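Local coordinates for jacalin-type lectin domain-containing protein (Musa acuminata, PDB 7KMU) that probably binds mannose and mannose-containing glycans, as a mannose-specific member of the jacalin-related lectins, at residues W18-A23 with Q53-T58; M74-H79 with I135-M140; D27-N32 with L92-N97; I40-T45 with A122-R127. All coordinates share one frame; numbering follows the deposited sequence. Where two conformers were deposited one is given.

Contact 1 of 4, residues W18-A23 with Q53-T58; sequences WDMGPA and QHYGGT
Trp18 and Tyr55 sit on strands of two different sheets that pass in opposite senses, with Trp18 CA and Tyr55 CA 7.4 Å apart and both side chains laid flat against each other between the backbones. The result is an offset stack: the six-membered ring of Trp18 and the ring of Tyr55 have centroids 4.0 Å apart and planes inclined by 14°. The displacement is such that Trp18 CE3 lies over the middle of the phenol ring, whereas Tyr55 CG lies toward the rim of the indole. Tyr55 CB extends the overlap with a CH-pi contact 3.8 Å from the centroid of the five-membered ring of Trp18. At the root of the indole, Trp18 CB comes within 3.4 Å of Tyr55 CD1. A chi1 of 58° holds Trp18 CG between its backbone N and carbonyl carbon; this places the indole beside the phenol, and chi2 of -91° sets the turn of its plane. The far end of the tyrosine reaches past the stack, where its OH lies 3.6 Å from Met20 CA and 2.8 Å from a water at the edge of the ring; that water also makes a weak bond to Asp19 O. Asp19 OD1 accepts Gly21 N at 3.0 Å from above the carboxylate plane and also hydrogen-bonds Tyr138 OH, while OD2 forms a salt bridge with Lys6, tying the turn to strands 5-11 and 132-140 of the same sheet. The whole is an aromatic stack joining two sheets of the beta-prism fold of jacalin-related lectins, with an Asx turn at Asp19 beside it.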
loop_
_atom_site.group_PDB
_atom_site.type_symbol
_atom_site.label_atom_id
_atom_site.label_comp_id
_atom_site.label_asym_id
_atom_site.label_seq_id
_atom_site.Cartn_x
_atom_site.Cartn_y
_atom_site.Cartn_z
ATOM N N TRP B 18 14.131 1.520 11.962
ATOM C CA TRP B 18 14.516 2.885 11.639
ATOM C C TRP B 18 13.281 3.655 11.202
ATOM O O TRP B 18 12.299 3.076 10.728
ATOM C CB TRP B 18 15.624 2.965 10.593
ATOM C CG TRP B 18 15.323 2.312 9.279
ATOM C CD1 TRP B 18 15.598 1.025 8.933
ATOM C CD2 TRP B 18 14.772 2.935 8.107
ATOM N NE1 TRP B 18 15.255 0.803 7.621
ATOM C CE2 TRP B 18 14.753 1.960 7.087
ATOM C CE3 TRP B 18 14.313 4.227 7.815
ATOM C CZ2 TRP B 18 14.258 2.226 5.804
ATOM C CZ3 TRP B 18 13.854 4.504 6.533
ATOM C CH2 TRP B 18 13.855 3.515 5.535
ATOM N N ASP B 19 13.321 4.965 11.391
ATOM C CA ASP B 19 12.185 5.822 11.106
ATOM C C ASP B 19 12.658 7.249 10.900
ATOM O O ASP B 19 13.161 7.898 11.827
ATOM C CB ASP B 19 11.162 5.729 12.255
ATOM C CG ASP B 19 9.820 6.379 12.007
ATOM O OD1 ASP B 19 9.684 7.102 11.006
ATOM O OD2 ASP B 19 8.910 6.181 12.830
ATOM N N MET B 20 12.528 7.729 9.666
ATOM C CA MET B 20 12.928 9.070 9.247
ATOM C C MET B 20 11.913 10.118 9.724
ATOM O O MET B 20 12.255 11.300 9.869
ATOM C CB MET B 20 12.919 9.038 7.701
ATOM C CG MET B 20 13.528 10.184 7.026
ATOM S SD MET B 20 12.858 10.203 5.336
ATOM C CE MET B 20 12.029 11.762 5.408
ATOM N N GLY B 21 10.665 9.686 9.905
ATOM C CA GLY B 21 9.545 10.570 10.176
ATOM C C GLY B 21 9.063 11.225 8.883
ATOM O O GLY B 21 9.676 11.066 7.821
ATOM N N PRO B 22 7.954 11.986 8.930
ATOM C CA PRO B 22 7.485 12.674 7.722
ATOM C C PRO B 22 8.301 13.951 7.500
ATOM O O PRO B 22 8.739 14.577 8.464
ATOM C CB PRO B 22 6.028 13.003 8.057
ATOM C CG PRO B 22 6.005 13.151 9.536
ATOM C CD PRO B 22 7.104 12.281 10.101
ATOM N N ALA B 23 8.480 14.352 6.258
ATOM C CA ALA B 23 9.248 15.559 6.009
ATOM C C ALA B 23 8.408 16.575 5.295
ATOM O O ALA B 23 7.474 16.218 4.569
ATOM C CB ALA B 23 10.453 15.222 5.165
ATOM N N GLN B 53 20.001 11.087 6.273
ATOM C CA GLN B 53 19.979 9.889 7.084
ATOM C C GLN B 53 20.207 8.689 6.189
ATOM O O GLN B 53 19.528 8.561 5.163
ATOM C CB GLN B 53 18.656 9.744 7.837
ATOM C CG GLN B 53 18.424 10.790 8.928
ATOM C CD GLN B 53 19.256 10.580 10.184
ATOM O OE1 GLN B 53 19.880 9.529 10.405
ATOM N NE2 GLN B 53 19.273 11.584 11.049
ATOM N N HIS B 54 21.131 7.803 6.590
ATOM C CA HIS B 54 21.491 6.582 5.867
ATOM C C HIS B 54 21.017 5.378 6.657
ATOM O O HIS B 54 21.257 5.284 7.866
ATOM C CB HIS B 54 23.024 6.518 5.690
ATOM C CG HIS B 54 23.515 5.363 4.868
ATOM N ND1 HIS B 54 23.645 4.090 5.400
ATOM C CD2 HIS B 54 23.939 5.349 3.586
ATOM C CE1 HIS B 54 24.123 3.340 4.418
ATOM N NE2 HIS B 54 24.307 4.055 3.307
ATOM N N TYR B 55 20.354 4.440 5.965
ATOM C CA TYR B 55 19.845 3.203 6.537
ATOM C C TYR B 55 20.366 2.033 5.720
ATOM O O TYR B 55 20.422 2.127 4.494
ATOM C CB TYR B 55 18.307 3.228 6.558
ATOM C CG TYR B 55 17.763 4.480 7.219
ATOM C CD1 TYR B 55 17.839 4.651 8.595
ATOM C CD2 TYR B 55 17.234 5.521 6.459
ATOM C CE1 TYR B 55 17.372 5.815 9.209
ATOM C CE2 TYR B 55 16.757 6.688 7.062
ATOM C CZ TYR B 55 16.828 6.826 8.439
ATOM O OH TYR B 55 16.341 7.961 9.053
ATOM N N GLY B 56 20.787 0.978 6.400
ATOM C CA GLY B 56 21.354 -0.198 5.748
ATOM C C GLY B 56 22.869 -0.236 5.795
ATOM O O GLY B 56 23.507 0.548 6.515
ATOM N N GLY B 57 23.438 -1.136 5.003
ATOM C CA GLY B 57 24.875 -1.391 4.968
ATOM C C GLY B 57 25.691 -0.573 3.998
ATOM O O GLY B 57 25.247 0.464 3.494
ATOM N N THR B 58 26.926 -1.048 3.755
ATOM C CA THR B 58 27.872 -0.308 2.921
ATOM C C THR B 58 28.050 -0.866 1.497
ATOM O O THR B 58 28.859 -0.329 0.737
ATOM C CB THR B 58 29.227 -0.229 3.662
ATOM O OG1 THR B 58 29.708 -1.559 3.853
ATOM C CG2 THR B 58 29.119 0.478 5.016
HETATM O O HOH W 1 16.631 8.251 11.785
#

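Contact 2 of 4, residues M74-H79 with I135-M140; sequences MSMEGH and IGVYLM
Met76 meets Val137 and Ile135 by sending a long side chain across the interior from one sheet to another. The tight part of the contact is the methionine terminus. Its methyl CE rests 3.7 Å from Val137 CG1, and the sulfur SD is 3.9 Å from the same methyl, so a single valine branch is held against the last two atoms of the chain as the two side chains run antiparallel alongside one another. Met76 is extended through its first two torsions, with CG anti to the backbone N (chi1 175°), and bends only at chi3, 76°; the extension spans the gap, and the bend swings CE alongside the valine. Ile135 makes the looser half. It offers two branches, CG2 at 4.1 Å from Met76 CE and CD1 at 4.2 Å from Met76 SD, each more distant than the valine methyl. The backbones stay well apart, with Met76 CA and Val137 CA separated by 8.6 Å. Trp10, Phe112 and Ile114 pack on Met76, and Phe124 and Ile121 on Val137, which extend the apolar surroundings. The solvent side is different: Ser75 and Glu77, on the reverse side of the methionine strand, are partly exposed, and Met74 with Ser75 forms a classic beta bulge opposite Thr95. Further along 135-140, Leu139 packs on Leu139 of the second subunit, so this strand reaches both the core and the dimer contact. Such interdigitation of aliphatic side chains from facing sheets is what fills the centre of a beta-prism.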
loop_
_atom_site.group_PDB
_atom_site.type_symbol
_atom_site.label_atom_id
_atom_site.label_comp_id
_atom_site.label_asym_id
_atom_site.label_seq_id
_atom_site.Cartn_x
_atom_site.Cartn_y
_atom_site.Cartn_z
ATOM N N MET B 74 5.039 9.701 -5.989
ATOM C CA MET B 74 3.656 9.253 -6.049
ATOM C C MET B 74 3.506 7.720 -6.062
ATOM O O MET B 74 2.382 7.228 -6.040
ATOM C CB MET B 74 2.841 9.934 -7.169
ATOM C CG MET B 74 3.325 9.740 -8.572
ATOM S SD MET B 74 2.454 10.916 -9.694
ATOM C CE MET B 74 0.737 10.275 -9.616
ATOM N N SER B 75 4.612 6.965 -6.032
ATOM C CA SER B 75 4.531 5.509 -5.991
ATOM C C SER B 75 5.829 4.906 -5.520
ATOM O O SER B 75 6.907 5.469 -5.724
ATOM C CB SER B 75 4.156 4.932 -7.359
ATOM O OG SER B 75 4.203 3.513 -7.367
ATOM N N MET B 76 5.714 3.734 -4.885
ATOM C CA MET B 76 6.836 2.892 -4.504
ATOM C C MET B 76 6.447 1.462 -4.841
ATOM O O MET B 76 5.309 1.049 -4.608
ATOM C CB MET B 76 7.190 3.027 -3.021
ATOM C CG MET B 76 8.297 2.055 -2.587
ATOM S SD MET B 76 8.861 2.248 -0.885
ATOM C CE MET B 76 7.479 1.479 0.030
ATOM N N GLU B 77 7.382 0.704 -5.416
ATOM C CA GLU B 77 7.138 -0.693 -5.715
ATOM C C GLU B 77 8.397 -1.481 -5.619
ATOM O O GLU B 77 9.489 -0.938 -5.775
ATOM C CB GLU B 77 6.441 -0.900 -7.060
ATOM C CG GLU B 77 7.239 -0.474 -8.265
ATOM C CD GLU B 77 6.352 -0.299 -9.481
ATOM O OE1 GLU B 77 6.229 0.849 -9.958
ATOM O OE2 GLU B 77 5.760 -1.303 -9.937
ATOM N N GLY B 78 8.254 -2.757 -5.349
ATOM C CA GLY B 78 9.427 -3.601 -5.225
ATOM C C GLY B 78 9.103 -5.044 -4.962
ATOM O O GLY B 78 7.962 -5.476 -5.158
ATOM N N HIS B 79 10.125 -5.796 -4.505
ATOM C CA HIS B 79 9.997 -7.214 -4.199
ATOM C C HIS B 79 10.559 -7.548 -2.841
ATOM O O HIS B 79 11.647 -7.073 -2.492
ATOM C CB HIS B 79 10.740 -8.067 -5.245
ATOM C CG HIS B 79 9.979 -8.240 -6.515
ATOM N ND1 HIS B 79 9.327 -9.430 -6.805
ATOM C CD2 HIS B 79 9.767 -7.362 -7.522
ATOM C CE1 HIS B 79 8.758 -9.243 -7.990
ATOM N NE2 HIS B 79 8.986 -8.013 -8.456
ATOM N N ILE B 135 10.650 -1.975 4.473
ATOM C CA ILE B 135 10.437 -0.570 4.169
ATOM C C ILE B 135 8.954 -0.220 4.238
ATOM O O ILE B 135 8.095 -1.076 4.037
ATOM C CB ILE B 135 11.088 -0.224 2.791
ATOM C CG1 ILE B 135 11.240 1.316 2.590
ATOM C CG2 ILE B 135 10.365 -0.919 1.611
ATOM C CD1 ILE B 135 12.292 1.723 1.472
ATOM N N GLY B 136 8.690 1.037 4.537
ATOM C CA GLY B 136 7.353 1.606 4.613
ATOM C C GLY B 136 7.431 3.081 4.314
ATOM O O GLY B 136 8.531 3.660 4.254
ATOM N N VAL B 137 6.260 3.708 4.114
ATOM C CA VAL B 137 6.211 5.128 3.789
ATOM C C VAL B 137 5.211 5.921 4.600
ATOM O O VAL B 137 4.197 5.379 5.038
ATOM C CB VAL B 137 5.962 5.368 2.271
ATOM C CG1 VAL B 137 7.168 4.933 1.429
ATOM C CG2 VAL B 137 4.681 4.691 1.783
ATOM N N TYR B 138 5.492 7.225 4.757
ATOM C CA TYR B 138 4.549 8.191 5.305
ATOM C C TYR B 138 3.776 8.767 4.122
ATOM O O TYR B 138 4.354 8.986 3.045
ATOM C CB TYR B 138 5.298 9.351 5.969
ATOM C CG TYR B 138 5.820 9.004 7.339
ATOM C CD1 TYR B 138 7.020 8.317 7.496
ATOM C CD2 TYR B 138 5.104 9.339 8.483
ATOM C CE1 TYR B 138 7.515 8.008 8.759
ATOM C CE2 TYR B 138 5.588 9.038 9.753
ATOM C CZ TYR B 138 6.789 8.364 9.888
ATOM O OH TYR B 138 7.237 8.069 11.150
ATOM N N LEU B 139 2.486 9.055 4.332
ATOM C CA LEU B 139 1.636 9.642 3.296
ATOM C C LEU B 139 1.080 10.966 3.769
ATOM O O LEU B 139 0.807 11.131 4.954
ATOM C CB LEU B 139 0.481 8.709 2.898
ATOM C CG LEU B 139 0.916 7.343 2.372
ATOM C CD1 LEU B 139 -0.273 6.467 2.127
ATOM C CD2 LEU B 139 1.708 7.466 1.072
ATOM N N MET B 140 0.911 11.905 2.834
ATOM C CA MET B 140 0.333 13.228 3.093
ATOM C C MET B 140 -0.516 13.614 1.905
ATOM O O MET B 140 -0.236 13.155 0.798
ATOM C CB MET B 140 1.444 14.277 3.200
ATOM C CG MET B 140 2.200 14.186 4.429
ATOM S SD MET B 140 3.316 15.578 4.485
ATOM C CE MET B 140 4.071 15.185 5.878
#

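Contact 3 of 4, residues D27-N32 with L92-N97; sequences DSVKIN and LTLTTN. With EDO (1,2-ethanediol), chain F.
Ile31 with Leu92, and Val29 with Leu94, are two pairs of aliphatic side chains through which two oppositely running strands of separate sheets meet. The apolar contacts come first. In the Ile31 pair the side chains meet at about a right angle, CD1 of the isoleucine lying 3.9 Å from CD2 of Leu92. The Val29 pair behaves differently: the two side chains reach for one another tip to tip, and Val29 CG1 stops 4.1 Å from Leu94 CD1. With CG1 of the valine opposite its backbone N (chi1 172°), it is this branch, not CG2, that meets the leucine. With Val29 CA and Leu94 CA 9.5 Å apart, and Ile31 CA and Leu92 CA 8.7 Å apart, these segments meet through side chains. Met76 packs on both leucines and Phe101 on Ile31, extending the same apolar layer.

Polar interactions belong to the surroundings. Asn97 uses both ends of its amide, OD1 accepting Tyr72 N and ND2 donating to Gly70 O, which anchors the loop that follows 92-96. Asp27 and Ser28 together face Thr43 in a classic beta bulge, and a salt bridge joins Asp27 to Arg25.

The bound group is a 1,2-ethanediol, probably from the crystallisation liquor. Its O2 lies 2.7 Å from Ser28 OG in a hydrogen bond that either may donate, while Lys30 CB touches its C2 at 3.6 Å. With alternate residues directed inward to the core and outward to a small solute, 27-32 is an amphipathic strand in a wall of the beta-prism.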
loop_
_atom_site.group_PDB
_atom_site.type_symbol
_atom_site.label_atom_id
_atom_site.label_comp_id
_atom_site.label_asym_id
_atom_site.label_seq_id
_atom_site.Cartn_x
_atom_site.Cartn_y
_atom_site.Cartn_z
ATOM N N ASP B 27 14.434 16.149 -0.380
ATOM C CA ASP B 27 15.377 16.814 -1.281
ATOM C C ASP B 27 16.060 15.866 -2.244
ATOM O O ASP B 27 16.215 16.186 -3.430
ATOM C CB ASP B 27 16.395 17.635 -0.473
ATOM C CG ASP B 27 15.710 18.623 0.456
ATOM O OD1 ASP B 27 14.951 19.477 -0.043
ATOM O OD2 ASP B 27 15.898 18.510 1.681
ATOM N N SER B 28 16.484 14.707 -1.736
ATOM C CA SER B 28 17.130 13.710 -2.569
ATOM C C SER B 28 17.077 12.340 -1.919
ATOM O O SER B 28 16.896 12.217 -0.701
ATOM C CB SER B 28 18.570 14.119 -2.874
ATOM O OG SER B 28 19.320 14.287 -1.684
ATOM N N VAL B 29 17.223 11.296 -2.746
ATOM C CA VAL B 29 17.255 9.915 -2.281
ATOM C C VAL B 29 18.412 9.224 -2.996
ATOM O O VAL B 29 18.553 9.372 -4.208
ATOM C CB VAL B 29 15.908 9.156 -2.532
ATOM C CG1 VAL B 29 16.038 7.657 -2.219
ATOM C CG2 VAL B 29 14.769 9.755 -1.708
ATOM N N LYS B 30 19.190 8.419 -2.256
ATOM C CA LYS B 30 20.244 7.598 -2.835
ATOM C C LYS B 30 19.957 6.159 -2.449
ATOM O O LYS B 30 19.759 5.865 -1.270
ATOM C CB LYS B 30 21.620 8.029 -2.326
ATOM C CG LYS B 30 22.780 7.219 -2.929
ATOM C CD LYS B 30 24.147 7.700 -2.393
ATOM C CE LYS B 30 24.510 7.112 -1.049
ATOM N NZ LYS B 30 25.830 7.607 -0.577
ATOM N N ILE B 31 19.914 5.257 -3.446
ATOM C CA ILE B 31 19.712 3.837 -3.181
ATOM C C ILE B 31 20.970 3.108 -3.599
ATOM O O ILE B 31 21.462 3.350 -4.698
ATOM C CB ILE B 31 18.462 3.271 -3.934
ATOM C CG1 ILE B 31 17.156 3.838 -3.320
ATOM C CG2 ILE B 31 18.449 1.718 -3.971
ATOM C CD1 ILE B 31 15.836 3.544 -4.133
ATOM N N ASN B 32 21.493 2.232 -2.734
ATOM C CA ASN B 32 22.629 1.368 -3.062
ATOM C C ASN B 32 22.071 -0.017 -3.278
ATOM O O ASN B 32 21.311 -0.530 -2.437
ATOM C CB ASN B 32 23.682 1.345 -1.971
ATOM C CG ASN B 32 24.587 2.543 -2.017
ATOM O OD1 ASN B 32 24.174 3.673 -1.740
ATOM N ND2 ASN B 32 25.846 2.334 -2.390
ATOM N N LEU B 92 13.599 -2.333 -5.764
ATOM C CA LEU B 92 12.876 -1.152 -5.341
ATOM C C LEU B 92 12.866 -0.097 -6.446
ATOM O O LEU B 92 13.881 0.120 -7.112
ATOM C CB LEU B 92 13.531 -0.573 -4.064
ATOM C CG LEU B 92 12.740 0.492 -3.296
ATOM C CD1 LEU B 92 11.396 -0.069 -2.765
ATOM C CD2 LEU B 92 13.577 1.032 -2.125
ATOM N N THR B 93 11.722 0.583 -6.592
ATOM C CA THR B 93 11.518 1.685 -7.520
ATOM C C THR B 93 10.736 2.766 -6.797
ATOM O O THR B 93 9.821 2.457 -6.008
ATOM C CB THR B 93 10.679 1.223 -8.740
ATOM O OG1 THR B 93 11.321 0.145 -9.433
ATOM C CG2 THR B 93 10.411 2.355 -9.748
ATOM N N LEU B 94 11.074 4.032 -7.076
ATOM C CA LEU B 94 10.291 5.186 -6.624
ATOM C C LEU B 94 9.866 5.920 -7.875
ATOM O O LEU B 94 10.713 6.165 -8.749
ATOM C CB LEU B 94 11.053 6.146 -5.691
ATOM C CG LEU B 94 11.570 5.557 -4.381
ATOM C CD1 LEU B 94 12.377 6.591 -3.608
ATOM C CD2 LEU B 94 10.413 5.055 -3.499
ATOM N N THR B 95 8.575 6.264 -7.985
ATOM C CA THR B 95 8.099 7.001 -9.150
ATOM C C THR B 95 7.579 8.341 -8.693
ATOM O O THR B 95 6.865 8.420 -7.689
ATOM C CB THR B 95 7.024 6.218 -9.913
ATOM O OG1 THR B 95 7.516 4.908 -10.238
ATOM C CG2 THR B 95 6.583 6.936 -11.204
ATOM N N THR B 96 7.996 9.408 -9.375
ATOM C CA THR B 96 7.517 10.750 -9.068
ATOM C C THR B 96 6.482 11.152 -10.110
ATOM O O THR B 96 6.193 10.391 -11.031
ATOM C CB THR B 96 8.683 11.752 -9.013
ATOM O OG1 THR B 96 9.056 12.116 -10.355
ATOM C CG2 THR B 96 9.875 11.229 -8.247
ATOM N N ASN B 97 5.965 12.386 -9.998
ATOM C CA ASN B 97 5.029 12.915 -10.990
ATOM C C ASN B 97 5.752 13.198 -12.320
ATOM O O ASN B 97 5.088 13.469 -13.324
ATOM C CB ASN B 97 4.337 14.186 -10.461
ATOM C CG ASN B 97 5.261 15.290 -10.005
ATOM O OD1 ASN B 97 6.317 15.069 -9.408
ATOM N ND2 ASN B 97 4.863 16.538 -10.253
HETATM C C1 EDO F . 20.409 11.452 -0.445
HETATM O O1 EDO F . 21.186 11.765 0.675
HETATM C C2 EDO F . 21.299 11.590 -1.694
HETATM O O2 EDO F . 21.649 12.952 -1.918
#

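Contact 4 of 4, residues I40-T45 with A122-R127; sequences IEITFT and AGFFGR. With EDO (1,2-ethanediol), chain F.
Oxygen O1 of a 1,2-ethanediol is gripped by Glu41 and Thr43 on one side of the strand whose Ile40 and Ile42 meet Phe124 on the other. Glu41 OE1 accepts from diol O1 at 2.8 Å, and Thr43 OG1 lies 2.7 Å from the same O1 in a bond left unsettled by another acceptor near the hydroxyl proton. Ser28 holds the other end of the diol, so three residues of two neighbouring strands contact this solute, probably a crystallisation additive.

Inward, the contact is purely apolar. Ile42 CG1 approaches Phe124 CD1 to 3.9 Å, coming neither squarely over the ring nor at its rim, and Ile42 CD1 follows at 4.1 Å from the same carbon. The Ile42 chi2 of 99° falls outside the usual staggered positions, a mildly strained setting that leaves both CG1 and CD1 against Phe124 CD1. Ile40 takes a different approach: its CD1 lies over a face of Phe124, more loosely, 4.4 Å from CE2. Trp18 and Val137 also pack on the phenylalanine, so several strands meet at this ring. A phenylalanine packed with one side of its ring against two isoleucines of a facing sheet is part of the jacalin-like beta-prism core.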
loop_
_atom_site.group_PDB
_atom_site.type_symbol
_atom_site.label_atom_id
_atom_site.label_comp_id
_atom_site.label_asym_id
_atom_site.label_seq_id
_atom_site.Cartn_x
_atom_site.Cartn_y
_atom_site.Cartn_z
ATOM N N ILE B 40 19.389 2.753 1.752
ATOM C CA ILE B 40 18.627 3.900 1.294
ATOM C C ILE B 40 19.068 5.071 2.143
ATOM O O ILE B 40 19.185 4.949 3.367
ATOM C CB ILE B 40 17.083 3.676 1.262
ATOM C CG1 ILE B 40 16.352 4.867 0.576
ATOM C CG2 ILE B 40 16.492 3.361 2.659
ATOM C CD1 ILE B 40 14.864 4.610 0.166
ATOM N N GLU B 41 19.376 6.180 1.489
ATOM C CA GLU B 41 19.798 7.397 2.166
ATOM C C GLU B 41 18.889 8.519 1.694
ATOM O O GLU B 41 18.654 8.657 0.493
ATOM C CB GLU B 41 21.270 7.686 1.836
ATOM C CG GLU B 41 21.823 8.900 2.550
ATOM C CD GLU B 41 23.231 9.230 2.109
ATOM O OE1 GLU B 41 23.382 10.106 1.231
ATOM O OE2 GLU B 41 24.179 8.598 2.623
ATOM N N ILE B 42 18.325 9.296 2.635
ATOM C CA ILE B 42 17.395 10.363 2.279
ATOM C C ILE B 42 17.887 11.681 2.832
ATOM O O ILE B 42 18.271 11.749 4.003
ATOM C CB ILE B 42 15.934 10.087 2.779
ATOM C CG1 ILE B 42 15.423 8.672 2.411
ATOM C CG2 ILE B 42 14.957 11.146 2.280
ATOM C CD1 ILE B 42 15.528 7.661 3.564
ATOM N N THR B 43 17.878 12.716 1.990
ATOM C CA THR B 43 18.153 14.082 2.420
ATOM C C THR B 43 16.789 14.770 2.386
ATOM O O THR B 43 16.092 14.753 1.361
ATOM C CB THR B 43 19.194 14.773 1.541
ATOM O OG1 THR B 43 20.441 14.109 1.719
ATOM C CG2 THR B 43 19.374 16.257 1.911
ATOM N N PHE B 44 16.383 15.339 3.518
ATOM C CA PHE B 44 15.077 15.940 3.643
ATOM C C PHE B 44 15.106 17.179 4.508
ATOM O O PHE B 44 16.017 17.342 5.323
ATOM C CB PHE B 44 14.088 14.907 4.214
ATOM C CG PHE B 44 14.473 14.395 5.577
ATOM C CD1 PHE B 44 15.329 13.306 5.713
ATOM C CD2 PHE B 44 13.967 14.989 6.732
ATOM C CE1 PHE B 44 15.705 12.845 6.977
ATOM C CE2 PHE B 44 14.346 14.529 7.994
ATOM C CZ PHE B 44 15.184 13.440 8.109
ATOM N N THR B 45 14.062 18.001 4.376
ATOM C CA THR B 45 13.929 19.262 5.099
ATOM C C THR B 45 12.663 19.279 5.939
ATOM O O THR B 45 11.589 18.886 5.474
ATOM C CB THR B 45 14.003 20.427 4.122
ATOM O OG1 THR B 45 15.261 20.380 3.444
ATOM C CG2 THR B 45 13.879 21.792 4.829
ATOM N N ALA B 122 5.843 11.045 1.755
ATOM C CA ALA B 122 6.550 12.126 2.428
ATOM C C ALA B 122 7.637 11.696 3.391
ATOM O O ALA B 122 8.169 12.526 4.130
ATOM C CB ALA B 122 5.536 12.991 3.163
ATOM N N GLY B 123 7.985 10.424 3.383
ATOM C CA GLY B 123 8.995 9.921 4.299
ATOM C C GLY B 123 9.008 8.415 4.309
ATOM O O GLY B 123 8.165 7.773 3.674
ATOM N N PHE B 124 9.960 7.851 5.043
ATOM C CA PHE B 124 10.176 6.406 5.064
ATOM C C PHE B 124 10.447 5.892 6.462
ATOM O O PHE B 124 10.911 6.634 7.338
ATOM C CB PHE B 124 11.426 6.069 4.202
ATOM C CG PHE B 124 11.275 6.394 2.735
ATOM C CD1 PHE B 124 11.614 7.651 2.249
ATOM C CD2 PHE B 124 10.750 5.459 1.851
ATOM C CE1 PHE B 124 11.422 7.973 0.897
ATOM C CE2 PHE B 124 10.587 5.772 0.492
ATOM C CZ PHE B 124 10.924 7.027 0.028
ATOM N N PHE B 125 10.197 4.605 6.654
ATOM C CA PHE B 125 10.556 3.890 7.867
ATOM C C PHE B 125 10.799 2.439 7.465
ATOM O O PHE B 125 10.490 2.064 6.333
ATOM C CB PHE B 125 9.465 4.014 8.960
ATOM C CG PHE B 125 8.137 3.384 8.611
ATOM C CD1 PHE B 125 7.241 4.032 7.769
ATOM C CD2 PHE B 125 7.767 2.160 9.155
ATOM C CE1 PHE B 125 6.003 3.454 7.454
ATOM C CE2 PHE B 125 6.531 1.584 8.840
ATOM C CZ PHE B 125 5.658 2.239 7.987
ATOM N N GLY B 126 11.350 1.633 8.361
ATOM C CA GLY B 126 11.572 0.229 8.020
ATOM C C GLY B 126 12.484 -0.470 8.991
ATOM O O GLY B 126 12.544 -0.091 10.164
ATOM N N ARG B 127 13.175 -1.501 8.495
ATOM C CA ARG B 127 14.146 -2.279 9.264
ATOM C C ARG B 127 15.410 -2.392 8.417
ATOM O O ARG B 127 15.311 -2.444 7.187
ATOM C CB ARG B 127 13.594 -3.670 9.593
ATOM C CG ARG B 127 12.313 -3.645 10.445
ATOM C CD ARG B 127 11.912 -5.034 10.895
ATOM N NE ARG B 127 12.802 -5.554 11.935
ATOM C CZ ARG B 127 12.557 -5.484 13.241
ATOM N NH1 ARG B 127 11.444 -4.913 13.687
ATOM N NH2 ARG B 127 13.414 -6.000 14.111
HETATM C C1 EDO F . 20.409 11.452 -0.445
HETATM O O1 EDO F . 21.186 11.765 0.675
HETATM C C2 EDO F . 21.299 11.590 -1.694
HETATM O O2 EDO F . 21.649 12.952 -1.918
#

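Read from the N terminus, the chain opens contact 1 at 18-23, contact 3 at 27-32 and contact 4 at 40-45 before 53-58 returns to close the first loop. Contact 2 then opens at 74-79; contact 3 closes at 92-97, contact 4 at 122-127 and contact 2 at 135-140. None lies wholly within another: contacts 1 and 2 stand in series, and every other pair crosses. Contacts 1 and 4 join the sheet holding the first and last strands to the sheet containing 25-33, contact 3 joins the latter to the sheet containing 73-83, and contact 2 completes the circuit, so all three walls of the prism are tied together.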